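Small ribosomal subunit biogenesis GTPase RsgA (Thermotoga maritima, PDB 1U0L) is a circularly permuted, zinc-binding GTPase that probably hydrolyses GTP slowly and assists late maturation of the 30S ribosomal subunit. Local coordinates at residues Pro97-Thr101 against Tyr102-Lys106; Asp131-Arg134 against Lys135-Glu138; Glu165-Gly169 against Lys170-Met174; Asn237-Pro241 against Glu242-His246. All coordinates share one frame; numbering follows the deposited sequence.

Contact 1: residues Pro97-Thr101 against Tyr102-Lys106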
loop_
_atom_site.group_PDB
_atom_site.type_symbol
_atom_site.label_atom_id
_atom_site.label_comp_id
_atom_site.label_asym_id
_atom_site.label_seq_id
_atom_site.Cartn_x
_atom_site.Cartn_y
_atom_site.Cartn_z
ATOM N N PRO A 97 -3.973 -18.883 5.145
ATOM C CA PRO A 97 -2.585 -18.555 4.603
ATOM C C PRO A 97 -1.379 -18.418 5.542
ATOM O O PRO A 97 -0.246 -18.482 5.078
ATOM C CB PRO A 97 -2.867 -17.275 3.835
ATOM C CG PRO A 97 -4.243 -17.557 3.274
ATOM C CD PRO A 97 -4.993 -18.208 4.446
ATOM N N GLU A 98 -1.595 -18.245 6.842
ATOM C CA GLU A 98 -0.485 -18.121 7.801
ATOM C C GLU A 98 0.519 -17.037 7.436
ATOM O O GLU A 98 1.420 -17.265 6.632
ATOM C CB GLU A 98 0.266 -19.433 7.927
ATOM C CG GLU A 98 -0.138 -20.270 9.109
ATOM C CD GLU A 98 1.069 -20.824 9.838
ATOM O OE1 GLU A 98 0.919 -21.812 10.586
ATOM O OE2 GLU A 98 2.175 -20.265 9.671
ATOM N N THR A 99 0.375 -15.861 8.044
ATOM C CA THR A 99 1.258 -14.742 7.745
ATOM C C THR A 99 2.265 -14.535 8.847
ATOM O O THR A 99 1.892 -14.316 9.985
ATOM C CB THR A 99 0.466 -13.441 7.583
ATOM O OG1 THR A 99 -0.639 -13.650 6.691
ATOM C CG2 THR A 99 1.365 -12.354 7.033
ATOM N N SER A 100 3.541 -14.588 8.508
ATOM C CA SER A 100 4.588 -14.416 9.506
ATOM C C SER A 100 4.779 -12.934 9.770
ATOM O O SER A 100 4.590 -12.114 8.866
ATOM C CB SER A 100 5.904 -14.976 8.984
ATOM O OG SER A 100 6.416 -14.114 7.973
ATOM N N THR A 101 5.172 -12.581 10.989
ATOM C CA THR A 101 5.394 -11.175 11.302
ATOM C C THR A 101 6.461 -10.636 10.359
ATOM O O THR A 101 6.435 -9.465 9.986
ATOM C CB THR A 101 5.872 -10.965 12.754
ATOM O OG1 THR A 101 7.110 -11.659 12.951
ATOM C CG2 THR A 101 4.826 -11.465 13.744
ATOM N N TYR A 102 7.399 -11.494 9.967
ATOM C CA TYR A 102 8.460 -11.069 9.059
ATOM C C TYR A 102 7.885 -10.522 7.750
ATOM O O TYR A 102 8.273 -9.442 7.300
ATOM C CB TYR A 102 9.409 -12.230 8.758
ATOM C CG TYR A 102 10.424 -11.898 7.692
ATOM C CD1 TYR A 102 11.578 -11.179 8.000
ATOM C CD2 TYR A 102 10.215 -12.275 6.369
ATOM C CE1 TYR A 102 12.502 -10.842 7.018
ATOM C CE2 TYR A 102 11.126 -11.945 5.374
ATOM C CZ TYR A 102 12.267 -11.231 5.703
ATOM O OH TYR A 102 13.182 -10.904 4.724
ATOM N N ILE A 103 6.975 -11.276 7.135
ATOM C CA ILE A 103 6.345 -10.831 5.897
ATOM C C ILE A 103 5.589 -9.545 6.177
ATOM O O ILE A 103 5.674 -8.596 5.404
ATOM C CB ILE A 103 5.364 -11.897 5.329
ATOM C CG1 ILE A 103 6.103 -12.784 4.326
ATOM C CG2 ILE A 103 4.159 -11.225 4.659
ATOM C CD1 ILE A 103 7.263 -13.517 4.925
ATOM N N ILE A 104 4.865 -9.514 7.293
ATOM C CA ILE A 104 4.110 -8.325 7.678
ATOM C C ILE A 104 4.992 -7.077 7.791
ATOM O O ILE A 104 4.618 -5.998 7.321
ATOM C CB ILE A 104 3.405 -8.502 9.035
ATOM C CG1 ILE A 104 2.343 -9.587 8.960
ATOM C CG2 ILE A 104 2.741 -7.208 9.436
ATOM C CD1 ILE A 104 1.585 -9.765 10.250
ATOM N N ASP A 105 6.158 -7.216 8.418
ATOM C CA ASP A 105 7.046 -6.074 8.587
ATOM C C ASP A 105 7.716 -5.648 7.288
ATOM O O ASP A 105 8.068 -4.477 7.115
ATOM C CB ASP A 105 8.096 -6.364 9.669
ATOM C CG ASP A 105 7.471 -6.519 11.040
ATOM O OD1 ASP A 105 6.365 -5.951 11.254
ATOM O OD2 ASP A 105 8.080 -7.197 11.902
ATOM N N LYS A 106 7.887 -6.593 6.370
ATOM C CA LYS A 106 8.498 -6.258 5.093
ATOM C C LYS A 106 7.480 -5.424 4.321
ATOM O O LYS A 106 7.831 -4.459 3.628
ATOM C CB LYS A 106 8.864 -7.522 4.332
ATOM C CG LYS A 106 9.319 -7.259 2.930
ATOM C CD LYS A 106 10.192 -8.357 2.410
ATOM C CE LYS A 106 11.509 -8.383 3.164
ATOM N NZ LYS A 106 12.439 -9.394 2.564
#
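Thr-101 O accepts from Asp-105 N at 2.8 Å, and one residue earlier Ser-100 O takes Ile-104 N at 3.1 Å; these bonds start the helix into which the loop 97-101 turns. Ser-100 is its N-cap. With chi1 at 72° the hydroxyl is folded back between the backbone N and the carbonyl carbon, so that Ser-100 OG faces the first turn and receives Ile-103 N at 3.0 Å with a nearly straight N-H...O angle of 167°. An amide of the first turn, which has no preceding helical carbonyl to bond to, is thus satisfied by a side chain. The same oxygen is flanked by methyl CD1 of Ile-103, which also lies at the edge of the Tyr-102 ring, in its plane.

Thr-99 contributes the apolar side. Its CG2 packs against Ile-104 CG1 at 3.5 Å and against Ile-103 CG2 at 3.8 Å, crossing both isoleucines at about a right angle, while its OG1 bonds instead to the backbone oxygen of Thr-93. Further along, Lys-106 NZ donates to Tyr-102 OH over 2.7 Å.

Asn-287 of helix 282-296 bonds to both Thr-101 OG1 and Asp-105 OD2, whereas Tyr-143 and Arg-284 share Asp-105 OD1. Ile-104 touches both helix 130-143 and strand 87-92, so this helix start packs against the GTPase sheet and two helices.

Contact 2: residues Asp131-Arg134 against Lys135-Glu138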
loop_
_atom_site.group_PDB
_atom_site.type_symbol
_atom_site.label_atom_id
_atom_site.label_comp_id
_atom_site.label_asym_id
_atom_site.label_seq_id
_atom_site.Cartn_x
_atom_site.Cartn_y
_atom_site.Cartn_z
ATOM N N ASP A 131 -7.278 -20.984 19.877
ATOM C CA ASP A 131 -5.836 -20.865 19.734
ATOM C C ASP A 131 -5.529 -19.794 18.702
ATOM O O ASP A 131 -4.610 -18.984 18.877
ATOM C CB ASP A 131 -5.220 -22.199 19.302
ATOM C CG ASP A 131 -5.391 -23.284 20.347
ATOM O OD1 ASP A 131 -5.001 -23.049 21.508
ATOM O OD2 ASP A 131 -5.916 -24.370 20.011
ATOM N N ASP A 132 -6.310 -19.785 17.626
ATOM C CA ASP A 132 -6.110 -18.807 16.565
ATOM C C ASP A 132 -6.316 -17.410 17.119
ATOM O O ASP A 132 -5.513 -16.502 16.881
ATOM C CB ASP A 132 -7.094 -19.050 15.428
ATOM C CG ASP A 132 -7.018 -20.459 14.894
ATOM O OD1 ASP A 132 -5.892 -20.993 14.773
ATOM O OD2 ASP A 132 -8.091 -21.020 14.584
ATOM N N LEU A 133 -7.405 -17.243 17.861
ATOM C CA LEU A 133 -7.710 -15.961 18.456
ATOM C C LEU A 133 -6.583 -15.474 19.336
ATOM O O LEU A 133 -6.341 -14.277 19.442
ATOM C CB LEU A 133 -9.000 -16.052 19.251
ATOM C CG LEU A 133 -10.205 -16.146 18.323
ATOM C CD1 LEU A 133 -11.433 -16.037 19.159
ATOM C CD2 LEU A 133 -10.189 -15.036 17.266
ATOM N N ARG A 134 -5.886 -16.406 19.964
ATOM C CA ARG A 134 -4.778 -16.044 20.818
ATOM C C ARG A 134 -3.695 -15.416 19.935
ATOM O O ARG A 134 -3.101 -14.388 20.288
ATOM C CB ARG A 134 -4.249 -17.285 21.528
ATOM C CG ARG A 134 -3.401 -16.969 22.739
ATOM C CD ARG A 134 -2.826 -18.232 23.321
ATOM N NE ARG A 134 -3.877 -19.222 23.482
ATOM C CZ ARG A 134 -3.661 -20.529 23.481
ATOM N NH1 ARG A 134 -2.421 -20.984 23.329
ATOM N NH2 ARG A 134 -4.687 -21.373 23.611
ATOM N N LYS A 135 -3.448 -16.034 18.779
ATOM C CA LYS A 135 -2.459 -15.526 17.845
ATOM C C LYS A 135 -2.897 -14.146 17.349
ATOM O O LYS A 135 -2.063 -13.282 17.047
ATOM C CB LYS A 135 -2.283 -16.490 16.673
ATOM C CG LYS A 135 -1.358 -17.654 16.984
ATOM C CD LYS A 135 -2.102 -18.989 17.032
ATOM C CE LYS A 135 -2.559 -19.448 15.631
ATOM N NZ LYS A 135 -3.315 -20.749 15.632
ATOM N N VAL A 136 -4.207 -13.943 17.260
ATOM C CA VAL A 136 -4.728 -12.657 16.839
ATOM C C VAL A 136 -4.346 -11.649 17.909
ATOM O O VAL A 136 -3.719 -10.633 17.610
ATOM C CB VAL A 136 -6.272 -12.668 16.693
ATOM C CG1 VAL A 136 -6.803 -11.219 16.584
ATOM C CG2 VAL A 136 -6.671 -13.482 15.449
ATOM N N ARG A 137 -4.705 -11.935 19.157
ATOM C CA ARG A 137 -4.381 -11.022 20.248
ATOM C C ARG A 137 -2.888 -10.708 20.301
ATOM O O ARG A 137 -2.478 -9.710 20.899
ATOM C CB ARG A 137 -4.843 -11.586 21.590
ATOM C CG ARG A 137 -5.988 -10.790 22.211
ATOM C CD ARG A 137 -6.507 -11.411 23.512
ATOM N NE ARG A 137 -7.028 -12.774 23.333
ATOM C CZ ARG A 137 -6.434 -13.881 23.786
ATOM N NH1 ARG A 137 -5.285 -13.810 24.462
ATOM N NH2 ARG A 137 -6.994 -15.066 23.559
ATOM N N GLU A 138 -2.075 -11.550 19.666
ATOM C CA GLU A 138 -0.629 -11.327 19.650
ATOM C C GLU A 138 -0.254 -10.339 18.558
ATOM O O GLU A 138 0.767 -9.659 18.646
ATOM C CB GLU A 138 0.124 -12.639 19.413
ATOM C CG GLU A 138 -0.086 -13.673 20.481
ATOM C CD GLU A 138 0.970 -14.744 20.439
ATOM O OE1 GLU A 138 1.056 -15.428 19.399
ATOM O OE2 GLU A 138 1.717 -14.897 21.436
#
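Successive i to i+4 backbone bonds, from Lys-135 N to Asp-131 O, Val-136 N to Asp-132 O (2.9 Å) and Arg-137 N to Leu-133 O (2.9 Å), join the two segments as consecutive turns of one alpha helix. This is helix 130-143, the connection of a beta-alpha-beta unit whose strands are 117-122 and 149-151 of the GTPase sheet.

The principal side-chain bond is an i to i+3 salt bridge between Asp-132 OD1 and Lys-135 NZ, 2.7 Å long, made on the anti lone pair of the carboxylate oxygen. Bends at chi2 (112°) and chi3 (71°) bring the lysine chain back along the helix past Asp-131 O, with its CE beside Asp-132 CA; the Asp-132 and Lys-135 side chains then run side by side in the same direction. The other oxygen, Asp-132 OD2, is held by Lys-95 NZ and Asp-129 N, so the buried carboxylate has partners at both oxygens and two lysines are likely to stabilise its negative charge. A leucine in place of Lys-135 would probably leave Asp-132 OD1 without its ionic mate, and the buried carboxylate with less positive charge beside it.

On the inward side Leu-133 CD2 approaches Val-136 CG2 at 4.3 Å, and both side chains also touch Tyr-128. Across the exposed face, Arg-134 turns back to salt-bridge Asp-131, NH2 to OD1 at 2.7 Å. The guanidinium planes of Arg-134 and Arg-137 are 38° apart, and one face of the Arg-137 group carries Leu-133 O and Arg-134 CA, the latter 3.7 Å from Arg-137 NH2.

Contact 3: residues Glu165-Gly169 against Lys170-Met174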
loop_
_atom_site.group_PDB
_atom_site.type_symbol
_atom_site.label_atom_id
_atom_site.label_comp_id
_atom_site.label_asym_id
_atom_site.label_seq_id
_atom_site.Cartn_x
_atom_site.Cartn_y
_atom_site.Cartn_z
ATOM N N GLU A 165 -14.847 2.767 6.151
ATOM C CA GLU A 165 -14.525 4.063 6.702
ATOM C C GLU A 165 -13.133 4.573 6.346
ATOM O O GLU A 165 -12.948 5.775 6.241
ATOM C CB GLU A 165 -14.711 4.058 8.216
ATOM C CG GLU A 165 -15.330 5.339 8.704
ATOM C CD GLU A 165 -16.536 5.738 7.860
ATOM O OE1 GLU A 165 -17.536 4.983 7.864
ATOM O OE2 GLU A 165 -16.477 6.799 7.186
ATOM N N TYR A 166 -12.159 3.688 6.154
ATOM C CA TYR A 166 -10.811 4.144 5.807
ATOM C C TYR A 166 -10.624 4.303 4.317
ATOM O O TYR A 166 -9.776 5.076 3.878
ATOM C CB TYR A 166 -9.715 3.176 6.257
ATOM C CG TYR A 166 -9.592 2.955 7.726
ATOM C CD1 TYR A 166 -10.444 2.081 8.389
ATOM C CD2 TYR A 166 -8.635 3.633 8.467
ATOM C CE1 TYR A 166 -10.346 1.892 9.762
ATOM C CE2 TYR A 166 -8.530 3.457 9.841
ATOM C CZ TYR A 166 -9.393 2.587 10.478
ATOM O OH TYR A 166 -9.331 2.430 11.833
ATOM N N LEU A 167 -11.381 3.547 3.533
ATOM C CA LEU A 167 -11.233 3.607 2.092
ATOM C C LEU A 167 -11.826 4.869 1.497
ATOM O O LEU A 167 -11.367 5.342 0.457
ATOM C CB LEU A 167 -11.867 2.372 1.463
ATOM C CG LEU A 167 -11.258 1.055 1.946
ATOM C CD1 LEU A 167 -12.035 -0.104 1.330
ATOM C CD2 LEU A 167 -9.777 0.994 1.575
ATOM N N LYS A 168 -12.835 5.417 2.164
ATOM C CA LYS A 168 -13.503 6.631 1.708
ATOM C C LYS A 168 -12.542 7.690 1.198
ATOM O O LYS A 168 -11.557 8.017 1.865
ATOM C CB LYS A 168 -14.325 7.252 2.837
ATOM C CG LYS A 168 -15.740 6.746 2.965
ATOM C CD LYS A 168 -16.412 7.382 4.167
ATOM C CE LYS A 168 -17.899 7.083 4.198
ATOM N NZ LYS A 168 -18.174 5.619 4.198
ATOM N N GLY A 169 -12.855 8.213 0.013
ATOM C CA GLY A 169 -12.076 9.271 -0.601
ATOM C C GLY A 169 -10.729 8.921 -1.174
ATOM O O GLY A 169 -10.445 9.219 -2.331
ATOM N N LYS A 170 -9.899 8.282 -0.365
ATOM C CA LYS A 170 -8.542 7.911 -0.757
ATOM C C LYS A 170 -8.391 6.933 -1.920
ATOM O O LYS A 170 -9.359 6.325 -2.371
ATOM C CB LYS A 170 -7.823 7.352 0.467
ATOM C CG LYS A 170 -7.938 8.257 1.673
ATOM C CD LYS A 170 -7.526 7.542 2.932
ATOM C CE LYS A 170 -7.773 8.407 4.162
ATOM N NZ LYS A 170 -7.605 7.621 5.429
ATOM N N ILE A 171 -7.163 6.824 -2.417
ATOM C CA ILE A 171 -6.827 5.878 -3.474
ATOM C C ILE A 171 -6.093 4.794 -2.688
ATOM O O ILE A 171 -5.054 5.069 -2.084
ATOM C CB ILE A 171 -5.857 6.487 -4.520
ATOM C CG1 ILE A 171 -6.580 7.553 -5.345
ATOM C CG2 ILE A 171 -5.304 5.385 -5.433
ATOM C CD1 ILE A 171 -5.793 8.030 -6.549
ATOM N N SER A 172 -6.627 3.576 -2.664
ATOM C CA SER A 172 -5.977 2.527 -1.887
ATOM C C SER A 172 -5.450 1.306 -2.629
ATOM O O SER A 172 -5.958 0.932 -3.684
ATOM C CB SER A 172 -6.915 2.059 -0.770
ATOM O OG SER A 172 -6.958 3.001 0.288
ATOM N N THR A 173 -4.411 0.692 -2.067
ATOM C CA THR A 173 -3.849 -0.520 -2.651
ATOM C C THR A 173 -3.872 -1.674 -1.643
ATOM O O THR A 173 -3.418 -1.548 -0.506
ATOM C CB THR A 173 -2.410 -0.321 -3.148
ATOM O OG1 THR A 173 -2.001 -1.494 -3.859
ATOM C CG2 THR A 173 -1.462 -0.086 -1.983
ATOM N N MET A 174 -4.428 -2.798 -2.075
ATOM C CA MET A 174 -4.516 -3.979 -1.231
ATOM C C MET A 174 -3.162 -4.671 -1.259
ATOM O O MET A 174 -2.470 -4.655 -2.278
ATOM C CB MET A 174 -5.593 -4.931 -1.764
ATOM C CG MET A 174 -6.901 -4.241 -2.113
ATOM S SD MET A 174 -8.276 -4.854 -1.178
ATOM C CE MET A 174 -7.828 -4.296 0.421
#
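Lys-170 lays its side chain back over the end of the helix it follows. CG stands anti to the carbonyl carbon (chi1 -50°), and the chain, extended beyond it, carries the methylenes past Lys-168 O, with CG 3.6 Å from that oxygen, and on to Tyr-166 O, which lies 3.5 Å from Lys-170 CD. Lys-170 NZ ends 3.7 Å from the same Tyr-166 O, which probably places the ammonium favourably near the C-terminal end of the helix; the lysine side chain also touches Asp-86.

Between the segments the chain reverses through a classic gamma turn: Lys-170 N donates to Lys-168 O over 2.8 Å, with Gly-169 at the middle in a positive-phi conformation (73°) that glycine adopts readily. The C=O...N angle of 94° is sharply bent and the donor sits above the carbonyl plane, as the tightness of such a turn demands. By this reversal helix 160-167 passes into strand 171-175 of the GTPase sheet, which leads to the P-loop beginning at Gly-176. In the permuted order of this G domain, the helix is probably the counterpart of the one that ends a classical domain. Were Lys-170 an alanine, Tyr-166 O is likely to lose its aliphatic cover and the helix end the positive charge next to it.

Leu-167 leaves the backbone heading away from the strand, yet its branched end returns: CD2 meets Ser-172 OG at 3.7 Å and Ser-172 CB at 3.9 Å. The same leucine also packs on Ile-89, Phe-219 and Phe-221, while Asp-86 OD2 accepts from Ile-171 N.

Contact 4: residues Asn237-Pro241 against Glu242-His246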
loop_
_atom_site.group_PDB
_atom_site.type_symbol
_atom_site.label_atom_id
_atom_site.label_comp_id
_atom_site.label_asym_id
_atom_site.label_seq_id
_atom_site.Cartn_x
_atom_site.Cartn_y
_atom_site.Cartn_z
ATOM N N ASN A 237 15.057 -3.717 -2.054
ATOM C CA ASN A 237 16.427 -3.683 -2.552
ATOM C C ASN A 237 16.851 -2.248 -2.762
ATOM O O ASN A 237 18.017 -1.897 -2.584
ATOM C CB ASN A 237 16.526 -4.452 -3.875
ATOM C CG ASN A 237 16.290 -5.943 -3.703
ATOM O OD1 ASN A 237 17.133 -6.651 -3.148
ATOM N ND2 ASN A 237 15.139 -6.427 -4.172
ATOM N N ASP A 238 15.889 -1.421 -3.145
ATOM C CA ASP A 238 16.149 -0.015 -3.378
ATOM C C ASP A 238 16.468 0.642 -2.046
ATOM O O ASP A 238 16.650 1.860 -1.971
ATOM C CB ASP A 238 14.921 0.646 -4.001
ATOM C CG ASP A 238 14.383 -0.129 -5.184
ATOM O OD1 ASP A 238 15.163 -0.409 -6.120
ATOM O OD2 ASP A 238 13.178 -0.456 -5.179
ATOM N N ILE A 239 16.539 -0.170 -0.994
ATOM C CA ILE A 239 16.823 0.350 0.332
ATOM C C ILE A 239 18.236 0.059 0.836
ATOM O O ILE A 239 18.688 -1.088 0.842
ATOM C CB ILE A 239 15.813 -0.186 1.360
ATOM C CG1 ILE A 239 14.384 0.201 0.953
ATOM C CG2 ILE A 239 16.143 0.378 2.748
ATOM C CD1 ILE A 239 13.304 -0.285 1.930
ATOM N N GLU A 240 18.930 1.116 1.257
ATOM C CA GLU A 240 20.284 0.991 1.785
ATOM C C GLU A 240 20.155 0.462 3.202
ATOM O O GLU A 240 19.204 0.783 3.910
ATOM C CB GLU A 240 20.979 2.354 1.795
ATOM C CG GLU A 240 22.259 2.433 0.964
ATOM C CD GLU A 240 22.036 2.104 -0.504
ATOM O OE1 GLU A 240 22.003 0.906 -0.855
ATOM O OE2 GLU A 240 21.886 3.048 -1.311
ATOM N N PRO A 241 21.114 -0.352 3.641
ATOM C CA PRO A 241 21.057 -0.911 4.997
ATOM C C PRO A 241 20.768 0.142 6.066
ATOM O O PRO A 241 19.805 0.030 6.822
ATOM C CB PRO A 241 22.439 -1.542 5.169
ATOM C CG PRO A 241 22.805 -1.928 3.761
ATOM C CD PRO A 241 22.378 -0.703 2.976
ATOM N N GLU A 242 21.615 1.163 6.114
ATOM C CA GLU A 242 21.489 2.247 7.088
ATOM C C GLU A 242 20.188 3.036 6.954
ATOM O O GLU A 242 19.863 3.855 7.810
ATOM C CB GLU A 242 22.688 3.191 6.961
ATOM C CG GLU A 242 23.055 3.533 5.518
ATOM C CD GLU A 242 23.894 2.458 4.846
ATOM O OE1 GLU A 242 23.923 2.419 3.598
ATOM O OE2 GLU A 242 24.536 1.661 5.565
ATOM N N GLU A 243 19.448 2.781 5.883
ATOM C CA GLU A 243 18.188 3.475 5.635
ATOM C C GLU A 243 16.981 2.770 6.272
ATOM O O GLU A 243 16.062 3.413 6.796
ATOM C CB GLU A 243 17.986 3.606 4.124
ATOM C CG GLU A 243 16.613 4.083 3.694
ATOM C CD GLU A 243 16.506 4.206 2.184
ATOM O OE1 GLU A 243 15.384 4.442 1.685
ATOM O OE2 GLU A 243 17.548 4.069 1.504
ATOM N N LEU A 244 17.003 1.442 6.220
ATOM C CA LEU A 244 15.947 0.600 6.764
ATOM C C LEU A 244 15.390 1.046 8.127
ATOM O O LEU A 244 14.174 1.068 8.321
ATOM C CB LEU A 244 16.477 -0.826 6.890
ATOM C CG LEU A 244 15.656 -2.029 6.426
ATOM C CD1 LEU A 244 16.211 -3.261 7.124
ATOM C CD2 LEU A 244 14.187 -1.857 6.754
ATOM N N LYS A 245 16.270 1.392 9.065
ATOM C CA LYS A 245 15.859 1.792 10.416
ATOM C C LYS A 245 14.767 2.867 10.463
ATOM O O LYS A 245 14.024 2.961 11.441
ATOM C CB LYS A 245 17.076 2.270 11.218
ATOM C CG LYS A 245 17.522 3.674 10.858
ATOM C CD LYS A 245 18.786 4.089 11.570
ATOM C CE LYS A 245 19.981 3.346 11.028
ATOM N NZ LYS A 245 21.226 4.127 11.251
ATOM N N HIS A 246 14.674 3.674 9.412
ATOM C CA HIS A 246 13.670 4.732 9.350
ATOM C C HIS A 246 12.309 4.189 8.939
ATOM O O HIS A 246 11.342 4.934 8.835
ATOM C CB HIS A 246 14.070 5.802 8.332
ATOM C CG HIS A 246 15.395 6.435 8.603
ATOM N ND1 HIS A 246 15.709 7.015 9.813
ATOM C CD2 HIS A 246 16.495 6.569 7.825
ATOM C CE1 HIS A 246 16.946 7.473 9.769
ATOM N NE2 HIS A 246 17.445 7.216 8.573
#
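Glu-240 O is shared by two amide donors. Glu-243 N reaches it at 2.8 Å from well above the carbonyl plane, and Leu-244 N at 3.3 Å from nearly straight ahead of the C=O, with a C=O...N angle of 170°. Leu-244 N has a second, weak bond to Pro-241 O. The amide of Glu-240 is satisfied in return by a side chain: Glu-243 OE2 accepts from Glu-240 N over 3.3 Å, straight at the hydrogen (170°) but met from above the carboxylate plane, a bond that resembles the side-chain half of a capping box. With chi1 at 170° and the rest extended, Glu-243 swings its carboxylate back to that amide.

These bonds start a short, weakly bonded helical turn that passes into a 3-10 segment, beside the zinc site formed by Cys-256, Cys-261, His-263 and Cys-269. There Lys-245 packs on His-263, its NZ salt-bridged to Asp-260 and bonded to Asn-262 OD1. Glu-243 OE1 is taken by Tyr-247 OH and Lys-113 NZ.

Ile-239 CG2 rests 3.9 Å from Glu-243 CG, the two chains crossing at about a right angle. The Glu-240 and Glu-242 side chains lie side by side, pointing the same way, their carboxylate planes 38° apart.

Contacts 1, 2 and 3 lie in the permuted GTPase domain; contact 4 is close to the zinc site. All four are partly buried: contact 1 has no exposed touching residue and half of those in contact 4 are buried, against four of eight exposed in contact 2, the mid-helix and most charged one. Contacts 1 and 4 both begin a helix, yet a serine hydroxyl caps a first-turn amide in one and a glutamate carboxylate reaches back to the preceding chain in the other. Contact 3 is the reverse case, a helix ending in a tight turn before a strand. Contacts 1 and 4 share neighbours, since helix 282-296 packs on both and Ile-239 and Leu-244 touch helix 101-113.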